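Local coordinates for protein beta-1,4-galactanase (PDB 1HJS) that hydrolyses beta-1,4-galactosidic linkages in type I arabinogalactans as a family 53 glycoside hydrolase of clan GH-A, at residues A[110-121]-A[159-170]. Numbering follows the deposited sequence.
Sequences YNYTLDAANKLQ and SAAWGIKDSSLS. With NAG (2-acetamido-2-deoxy-beta-D-glucopyranose), chain E.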
loop_
_atom_site.group_PDB
_atom_site.type_symbol
_atom_site.label_atom_id
_atom_site.label_comp_id
_atom_site.label_asym_id
_atom_site.label_seq_id
_atom_site.Cartn_x
_atom_site.Cartn_y
_atom_site.Cartn_z
ATOM N N TYR A 110 7.151 -19.217 3.166
ATOM C CA TYR A 110 6.522 -19.448 4.458
ATOM C C TYR A 110 7.511 -19.121 5.574
ATOM O O TYR A 110 7.178 -18.389 6.506
ATOM C CB TYR A 110 6.056 -20.902 4.556
ATOM C CG TYR A 110 5.607 -21.317 5.940
ATOM C CD1 TYR A 110 6.517 -21.853 6.851
ATOM C CD2 TYR A 110 4.277 -21.179 6.335
ATOM C CE1 TYR A 110 6.113 -22.248 8.129
ATOM C CE2 TYR A 110 3.860 -21.572 7.612
ATOM C CZ TYR A 110 4.788 -22.106 8.500
ATOM O OH TYR A 110 4.394 -22.505 9.759
ATOM N N ASN A 111 8.728 -19.650 5.465
ATOM C CA ASN A 111 9.774 -19.410 6.457
ATOM C C ASN A 111 10.063 -17.926 6.618
ATOM O O ASN A 111 10.150 -17.419 7.738
ATOM C CB ASN A 111 11.081 -20.099 6.057
ATOM C CG ASN A 111 11.005 -21.606 6.147
ATOM O OD1 ASN A 111 10.036 -22.165 6.663
ATOM N ND2 ASN A 111 12.043 -22.261 5.639
ATOM N N TYR A 112 10.235 -17.240 5.491
ATOM C CA TYR A 112 10.525 -15.808 5.504
ATOM C C TYR A 112 9.426 -15.006 6.184
ATOM O O TYR A 112 9.697 -14.151 7.026
ATOM C CB TYR A 112 10.704 -15.285 4.074
ATOM C CG TYR A 112 10.680 -13.769 3.984
ATOM C CD1 TYR A 112 11.810 -13.011 4.288
ATOM C CD2 TYR A 112 9.508 -13.094 3.637
ATOM C CE1 TYR A 112 11.774 -11.607 4.249
ATOM C CE2 TYR A 112 9.460 -11.697 3.596
ATOM C CZ TYR A 112 10.594 -10.961 3.903
ATOM O OH TYR A 112 10.542 -9.581 3.861
ATOM N N THR A 113 8.185 -15.270 5.796
ATOM C CA THR A 113 7.045 -14.560 6.361
ATOM C C THR A 113 6.897 -14.867 7.851
ATOM O O THR A 113 6.679 -13.965 8.665
ATOM C CB THR A 113 5.753 -14.942 5.623
ATOM O OG1 THR A 113 5.915 -14.674 4.223
ATOM C CG2 THR A 113 4.571 -14.135 6.154
ATOM N N LEU A 114 7.015 -16.142 8.203
ATOM C CA LEU A 114 6.908 -16.551 9.602
ATOM C C LEU A 114 7.991 -15.855 10.425
ATOM O O LEU A 114 7.720 -15.291 11.484
ATOM C CB LEU A 114 7.068 -18.070 9.718
ATOM C CG LEU A 114 7.131 -18.663 11.133
ATOM C CD1 LEU A 114 5.864 -18.323 11.906
ATOM C CD2 LEU A 114 7.305 -20.172 11.036
ATOM N N ASP A 115 9.223 -15.902 9.925
ATOM C CA ASP A 115 10.363 -15.286 10.594
ATOM C C ASP A 115 10.157 -13.785 10.784
ATOM O O ASP A 115 10.344 -13.259 11.880
ATOM C CB ASP A 115 11.635 -15.528 9.779
ATOM C CG ASP A 115 12.847 -14.844 10.379
ATOM O OD1 ASP A 115 13.307 -15.288 11.455
ATOM O OD2 ASP A 115 13.335 -13.856 9.779
ATOM N N ALA A 116 9.774 -13.097 9.711
ATOM C CA ALA A 116 9.543 -11.659 9.778
ATOM C C ALA A 116 8.450 -11.333 10.794
ATOM O O ALA A 116 8.596 -10.416 11.597
ATOM C CB ALA A 116 9.157 -11.126 8.401
ATOM N N ALA A 117 7.356 -12.089 10.749
ATOM C CA ALA A 117 6.241 -11.877 11.669
ATOM C C ALA A 117 6.683 -12.038 13.120
ATOM O O ALA A 117 6.309 -11.239 13.980
ATOM C CB ALA A 117 5.105 -12.852 11.359
ATOM N N ASN A 118 7.470 -13.075 13.391
ATOM C CA ASN A 118 7.952 -13.313 14.751
ATOM C C ASN A 118 8.887 -12.200 15.208
ATOM O O ASN A 118 8.852 -11.788 16.367
ATOM C CB ASN A 118 8.673 -14.663 14.845
ATOM C CG ASN A 118 7.724 -15.839 14.724
ATOM O OD1 ASN A 118 6.545 -15.736 15.062
ATOM N ND2 ASN A 118 8.239 -16.971 14.259
ATOM N N LYS A 119 9.725 -11.712 14.298
ATOM C CA LYS A 119 10.653 -10.640 14.644
ATOM C C LYS A 119 9.889 -9.360 14.943
ATOM O O LYS A 119 10.281 -8.584 15.812
ATOM C CB LYS A 119 11.665 -10.419 13.520
ATOM C CG LYS A 119 12.683 -11.546 13.418
ATOM C CD LYS A 119 13.656 -11.347 12.268
ATOM C CE LYS A 119 14.671 -12.488 12.212
ATOM N NZ LYS A 119 15.495 -12.439 10.973
ATOM N N LEU A 120 8.793 -9.142 14.225
ATOM C CA LEU A 120 7.971 -7.961 14.463
ATOM C C LEU A 120 7.345 -8.094 15.853
ATOM O O LEU A 120 7.376 -7.156 16.655
ATOM C CB LEU A 120 6.876 -7.854 13.398
ATOM C CG LEU A 120 7.363 -7.359 12.032
ATOM C CD1 LEU A 120 6.309 -7.621 10.963
ATOM C CD2 LEU A 120 7.679 -5.871 12.126
ATOM N N GLN A 121 6.786 -9.268 16.129
ATOM C CA GLN A 121 6.169 -9.539 17.422
ATOM C C GLN A 121 7.180 -9.310 18.548
ATOM O O GLN A 121 6.870 -8.663 19.552
ATOM C CB GLN A 121 5.663 -10.986 17.459
ATOM C CG GLN A 121 5.185 -11.485 18.825
ATOM C CD GLN A 121 4.044 -10.670 19.400
ATOM O OE1 GLN A 121 3.214 -10.130 18.667
ATOM N NE2 GLN A 121 3.989 -10.592 20.728
ATOM N N SER A 159 0.917 -20.251 1.359
ATOM C CA SER A 159 2.083 -20.387 2.223
ATOM C C SER A 159 2.376 -19.093 2.969
ATOM O O SER A 159 2.681 -19.117 4.162
ATOM C CB SER A 159 3.308 -20.794 1.405
ATOM O OG SER A 159 3.144 -22.095 0.865
ATOM N N ALA A 160 2.291 -17.967 2.261
ATOM C CA ALA A 160 2.543 -16.661 2.867
ATOM C C ALA A 160 1.508 -16.381 3.954
ATOM O O ALA A 160 1.847 -15.953 5.056
ATOM C CB ALA A 160 2.491 -15.564 1.801
ATOM N N ALA A 161 0.244 -16.624 3.637
ATOM C CA ALA A 161 -0.831 -16.396 4.593
ATOM C C ALA A 161 -0.610 -17.206 5.867
ATOM O O ALA A 161 -0.750 -16.687 6.972
ATOM C CB ALA A 161 -2.172 -16.759 3.975
ATOM N N TRP A 162 -0.260 -18.478 5.719
ATOM C CA TRP A 162 -0.044 -19.301 6.898
ATOM C C TRP A 162 1.253 -18.995 7.627
ATOM O O TRP A 162 1.421 -19.373 8.781
ATOM C CB TRP A 162 -0.165 -20.782 6.543
ATOM C CG TRP A 162 -1.606 -21.144 6.431
ATOM C CD1 TRP A 162 -2.401 -21.026 5.325
ATOM C CD2 TRP A 162 -2.473 -21.523 7.507
ATOM N NE1 TRP A 162 -3.711 -21.299 5.649
ATOM C CE2 TRP A 162 -3.782 -21.607 6.981
ATOM C CE3 TRP A 162 -2.269 -21.792 8.867
ATOM C CZ2 TRP A 162 -4.885 -21.951 7.769
ATOM C CZ3 TRP A 162 -3.365 -22.133 9.651
ATOM C CH2 TRP A 162 -4.657 -22.209 9.098
ATOM N N GLY A 163 2.165 -18.300 6.958
ATOM C CA GLY A 163 3.399 -17.909 7.616
ATOM C C GLY A 163 2.991 -16.888 8.667
ATOM O O GLY A 163 3.600 -16.783 9.731
ATOM N N ILE A 164 1.939 -16.133 8.360
ATOM C CA ILE A 164 1.411 -15.126 9.278
ATOM C C ILE A 164 0.589 -15.814 10.365
ATOM O O ILE A 164 0.785 -15.569 11.560
ATOM C CB ILE A 164 0.486 -14.120 8.550
ATOM C CG1 ILE A 164 1.284 -13.321 7.516
ATOM C CG2 ILE A 164 -0.164 -13.181 9.560
ATOM C CD1 ILE A 164 2.405 -12.506 8.113
ATOM N N LYS A 165 -0.332 -16.674 9.938
ATOM C CA LYS A 165 -1.205 -17.396 10.858
ATOM C C LYS A 165 -0.463 -18.271 11.873
ATOM O O LYS A 165 -0.931 -18.447 12.999
ATOM C CB LYS A 165 -2.201 -18.246 10.064
ATOM C CG LYS A 165 -3.208 -17.416 9.262
ATOM C CD LYS A 165 -4.058 -18.292 8.350
ATOM C CE LYS A 165 -4.992 -17.459 7.488
ATOM N NZ LYS A 165 -6.043 -16.755 8.289
ATOM N N ASP A 166 0.685 -18.820 11.483
ATOM C CA ASP A 166 1.458 -19.666 12.394
ATOM C C ASP A 166 2.454 -18.875 13.236
ATOM O O ASP A 166 3.162 -19.449 14.063
ATOM C CB ASP A 166 2.228 -20.746 11.623
ATOM C CG ASP A 166 1.317 -21.797 11.010
ATOM O OD1 ASP A 166 0.150 -21.910 11.434
ATOM O OD2 ASP A 166 1.778 -22.526 10.107
ATOM N N SER A 167 2.506 -17.561 13.033
ATOM C CA SER A 167 3.443 -16.716 13.772
ATOM C C SER A 167 2.960 -16.398 15.179
ATOM O O SER A 167 1.826 -16.711 15.548
ATOM C CB SER A 167 3.681 -15.403 13.027
ATOM O OG SER A 167 2.567 -14.542 13.167
ATOM N N SER A 168 3.831 -15.754 15.949
ATOM C CA SER A 168 3.526 -15.380 17.324
ATOM C C SER A 168 2.858 -14.012 17.434
ATOM O O SER A 168 2.609 -13.534 18.540
ATOM C CB SER A 168 4.805 -15.380 18.158
ATOM O OG SER A 168 5.728 -14.435 17.638
ATOM N N LEU A 169 2.577 -13.378 16.297
ATOM C CA LEU A 169 1.931 -12.071 16.311
ATOM C C LEU A 169 0.627 -12.142 17.091
ATOM O O LEU A 169 -0.250 -12.953 16.780
ATOM C CB LEU A 169 1.645 -11.589 14.882
ATOM C CG LEU A 169 2.833 -11.037 14.086
ATOM C CD1 LEU A 169 2.416 -10.796 12.636
ATOM C CD2 LEU A 169 3.317 -9.738 14.721
ATOM N N SER A 170 0.499 -11.291 18.103
ATOM C CA SER A 170 -0.709 -11.269 18.917
ATOM C C SER A 170 -1.004 -9.846 19.382
ATOM O O SER A 170 -0.246 -9.268 20.163
ATOM C CB SER A 170 -0.542 -12.192 20.128
ATOM O OG SER A 170 -1.754 -12.305 20.855
HETATM C C1 NAG E . 12.345 -23.616 6.055
HETATM C C2 NAG E . 13.448 -24.181 5.157
HETATM C C3 NAG E . 13.829 -25.596 5.605
HETATM C C4 NAG E . 14.152 -25.625 7.102
HETATM C C5 NAG E . 13.009 -24.989 7.899
HETATM C C6 NAG E . 13.326 -24.892 9.377
HETATM C C7 NAG E . 13.620 -23.522 2.842
HETATM C C8 NAG E . 13.316 -23.885 1.396
HETATM N N2 NAG E . 12.980 -24.208 3.784
HETATM O O3 NAG E . 14.958 -26.042 4.871
HETATM O O4 NAG E . 14.337 -26.969 7.523
HETATM O O5 NAG E . 12.759 -23.646 7.428
HETATM O O6 NAG E . 12.143 -24.727 10.141
HETATM O O7 NAG E . 14.429 -22.628 3.096
HETATM O O HOH W 1 1.472 -9.930 22.159
#
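Asn118 OD1 takes two hydrogen bonds from Ser168. The backbone N of Ser168 lies 2.9 Å from Asn118 OD1, nearly in line with the C=O bond. Ser168 OG donates from above the carbonyl plane. The contact joins two neighbouring outer helices of the TIM barrel, 102-122 and 150-165, and the loop that leaves the second. The helix segments run roughly parallel, at 29°, the axes of the two segments coming within 7.6 Å. Gly163 permits this closeness, since a CB there would clash with Thr113 CB and Tyr110 O. Leu114 CA makes a CH...O contact with Gly163 O at 3.3 Å. Tyr110 has CG anti to the backbone N (chi1 170°), which carries the ring across to Asp166. Tyr110 OH donates to the anti lone pair of Asp166 OD2 at 2.6 Å, with ring and carboxylate planes 72° apart. An alanine here would remove the ring and is likely to leave the Asp166 carboxylate without this donor and open a gap beside Gly163. Thr113 CG2 presses on Ile164 CD1, while Thr113 OG1 bonds back to Leu109 O. Farther along, Gln121 OE1 accepts from Ser170 N at 3.0 Å, and one water bridges Gln121 NE2 to Ser170 O.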